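Local coordinates for transcriptional regulator fur family (Xanthomonas campestris pv. campestris, PDB 7DH8), which acts as a zinc-dependent regulator of zinc uptake, probably repressing transcription by binding DNA, as in other Fur-family proteins, at residues D136-L141 against Q153-E158. Residues are numbered along the deposited sequence; the frame is centred on the assembly and turned at random.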
loop_
_atom_site.group_PDB
_atom_site.type_symbol
_atom_site.label_atom_id
_atom_site.label_comp_id
_atom_site.label_asym_id
_atom_site.label_seq_id
_atom_site.Cartn_x
_atom_site.Cartn_y
_atom_site.Cartn_z
ATOM N N ASP A 136 14.919 -12.030 0.103
ATOM C CA ASP A 136 15.680 -11.385 1.178
ATOM C C ASP A 136 14.874 -10.253 1.836
ATOM O O ASP A 136 14.829 -10.128 3.067
ATOM C CB ASP A 136 17.011 -10.840 0.654
ATOM C CG ASP A 136 18.072 -11.961 0.365
ATOM O OD1 ASP A 136 17.885 -13.138 0.756
ATOM O OD2 ASP A 136 19.107 -11.646 -0.264
ATOM N N VAL A 137 14.276 -9.399 1.029
ATOM C CA VAL A 137 13.500 -8.277 1.572
ATOM C C VAL A 137 12.322 -8.776 2.383
ATOM O O VAL A 137 12.045 -8.253 3.477
ATOM C CB VAL A 137 13.037 -7.333 0.451
ATOM C CG1 VAL A 137 11.874 -6.408 0.960
ATOM C CG2 VAL A 137 14.211 -6.485 -0.042
ATOM N N VAL A 138 11.584 -9.770 1.855
ATOM C CA VAL A 138 10.380 -10.224 2.560
ATOM C C VAL A 138 10.778 -10.917 3.869
ATOM O O VAL A 138 10.166 -10.681 4.921
ATOM C CB VAL A 138 9.562 -11.129 1.617
ATOM C CG1 VAL A 138 8.620 -12.138 2.383
ATOM C CG2 VAL A 138 8.829 -10.276 0.596
ATOM N N SER A 139 11.886 -11.682 3.839
ATOM C CA SER A 139 12.413 -12.367 5.019
ATOM C C SER A 139 12.892 -11.392 6.091
ATOM O O SER A 139 12.701 -11.629 7.297
ATOM C CB SER A 139 13.613 -13.246 4.622
ATOM O OG SER A 139 13.173 -14.451 4.047
ATOM N N GLN A 140 13.587 -10.339 5.678
ATOM C CA GLN A 140 14.020 -9.324 6.622
ATOM C C GLN A 140 12.835 -8.697 7.329
ATOM O O GLN A 140 12.841 -8.579 8.552
ATOM C CB GLN A 140 14.848 -8.248 5.939
ATOM C CG GLN A 140 16.349 -8.631 5.965
ATOM C CD GLN A 140 17.143 -7.682 5.058
ATOM O OE1 GLN A 140 17.624 -6.638 5.497
ATOM N NE2 GLN A 140 17.171 -7.990 3.778
ATOM N N LEU A 141 11.786 -8.313 6.578
ATOM C CA LEU A 141 10.633 -7.686 7.209
ATOM C C LEU A 141 9.866 -8.660 8.084
ATOM O O LEU A 141 9.311 -8.259 9.121
ATOM C CB LEU A 141 9.710 -7.096 6.133
ATOM C CG LEU A 141 10.185 -5.808 5.455
ATOM C CD1 LEU A 141 9.114 -5.356 4.338
ATOM C CD2 LEU A 141 10.410 -4.726 6.488
ATOM N N GLN A 153 1.804 -11.992 8.101
ATOM C CA GLN A 153 1.331 -12.663 6.903
ATOM C C GLN A 153 1.285 -12.389 5.398
ATOM O O GLN A 153 1.468 -13.324 4.606
ATOM C CB GLN A 153 -0.188 -12.787 7.116
ATOM C CG GLN A 153 -0.530 -13.507 8.424
ATOM C CD GLN A 153 -0.149 -14.984 8.416
ATOM O OE1 GLN A 153 0.249 -15.542 7.372
ATOM N NE2 GLN A 153 -0.288 -15.641 9.574
ATOM N N ALA A 154 1.096 -11.143 4.994
ATOM C CA ALA A 154 1.095 -10.809 3.569
ATOM C C ALA A 154 1.716 -9.421 3.766
ATOM O O ALA A 154 1.350 -8.659 4.671
ATOM C CB ALA A 154 -0.195 -10.475 2.802
ATOM N N GLN A 155 2.658 -9.076 2.873
ATOM C CA GLN A 155 3.245 -7.745 2.823
ATOM C C GLN A 155 2.898 -6.954 1.575
ATOM O O GLN A 155 2.956 -7.496 0.469
ATOM C CB GLN A 155 4.794 -7.908 2.864
ATOM C CG GLN A 155 5.251 -8.741 4.098
ATOM C CD GLN A 155 6.780 -8.855 4.134
ATOM O OE1 GLN A 155 7.468 -8.117 3.438
ATOM N NE2 GLN A 155 7.303 -9.777 4.930
ATOM N N THR A 156 2.660 -5.643 1.748
ATOM C CA THR A 156 2.419 -4.723 0.650
ATOM C C THR A 156 3.707 -3.962 0.452
ATOM O O THR A 156 4.124 -3.227 1.356
ATOM C CB THR A 156 1.293 -3.734 0.994
ATOM O OG1 THR A 156 0.082 -4.451 1.148
ATOM C CG2 THR A 156 1.132 -2.715 -0.164
ATOM N N LEU A 157 4.352 -4.156 -0.708
ATOM C CA LEU A 157 5.657 -3.590 -1.006
ATOM C C LEU A 157 5.509 -2.926 -2.372
ATOM O O LEU A 157 5.435 -3.577 -3.418
ATOM C CB LEU A 157 6.781 -4.642 -1.004
ATOM C CG LEU A 157 6.730 -5.583 0.236
ATOM C CD1 LEU A 157 7.538 -6.826 -0.122
ATOM C CD2 LEU A 157 7.269 -4.856 1.456
ATOM N N GLU A 158 5.447 -1.613 -2.380
ATOM C CA GLU A 158 5.239 -0.925 -3.653
ATOM C C GLU A 158 6.228 0.226 -3.726
ATOM O O GLU A 158 6.182 1.148 -2.918
ATOM C CB GLU A 158 3.794 -0.472 -3.754
ATOM C CG GLU A 158 2.809 -1.676 -3.594
ATOM C CD GLU A 158 1.300 -1.315 -3.651
ATOM O OE1 GLU A 158 0.931 -0.139 -3.661
ATOM O OE2 GLU A 158 0.489 -2.257 -3.662
#
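Helix segment 136-141 lies over strand segment 153-158 with short axes 10.2 Å apart at closest approach and N-to-C directions 120° apart. Val138 and Gln155 form the nearest CA pair, at 7.6 Å. On the strand, Gln155 and Leu157, two residues apart, both send CB toward the helix. The CG of Gln155 is anti to its carbonyl carbon and the chain is extended beyond it (chi2 -179°), which carries the amide to the helix backbone. There NE2 donates to Val138 O at 3.0 Å with an N-H...O angle of 163°. The donor lies in the carbonyl plane, on a lone pair, and the acceptor sits almost in the amide plane, so the bond fixes the amide's rotation. The other end of the amide faces carbon: OE1 rests 3.3 Å from Leu141 CD1. Leu157 forks beneath the helix. Its CD1 meets Val138 CG2 at 3.8 Å, the two side chains crossing at about a right angle, whereas its CD2 meets Leu141 CD1 tip to tip at 3.5 Å, tighter than usual for carbons. Backbone hydrogen bonds between Leu157 and Phe120 tie the strand to its own sheet, and an antiparallel ladder with the second subunit continues that sheet across the dimer; Leu141 also packs on Pro119 of the second subunit. The contact thus seats helix 135-146 on the intersubunit sheet of the dimerisation domain. Chemically, one nearly straight hydrogen bond from a side-chain amide is set within an aliphatic layer: one N-H of NE2 is used by Val138 O, but buried OE1 has no partner in the model, which probably carries an energetic cost.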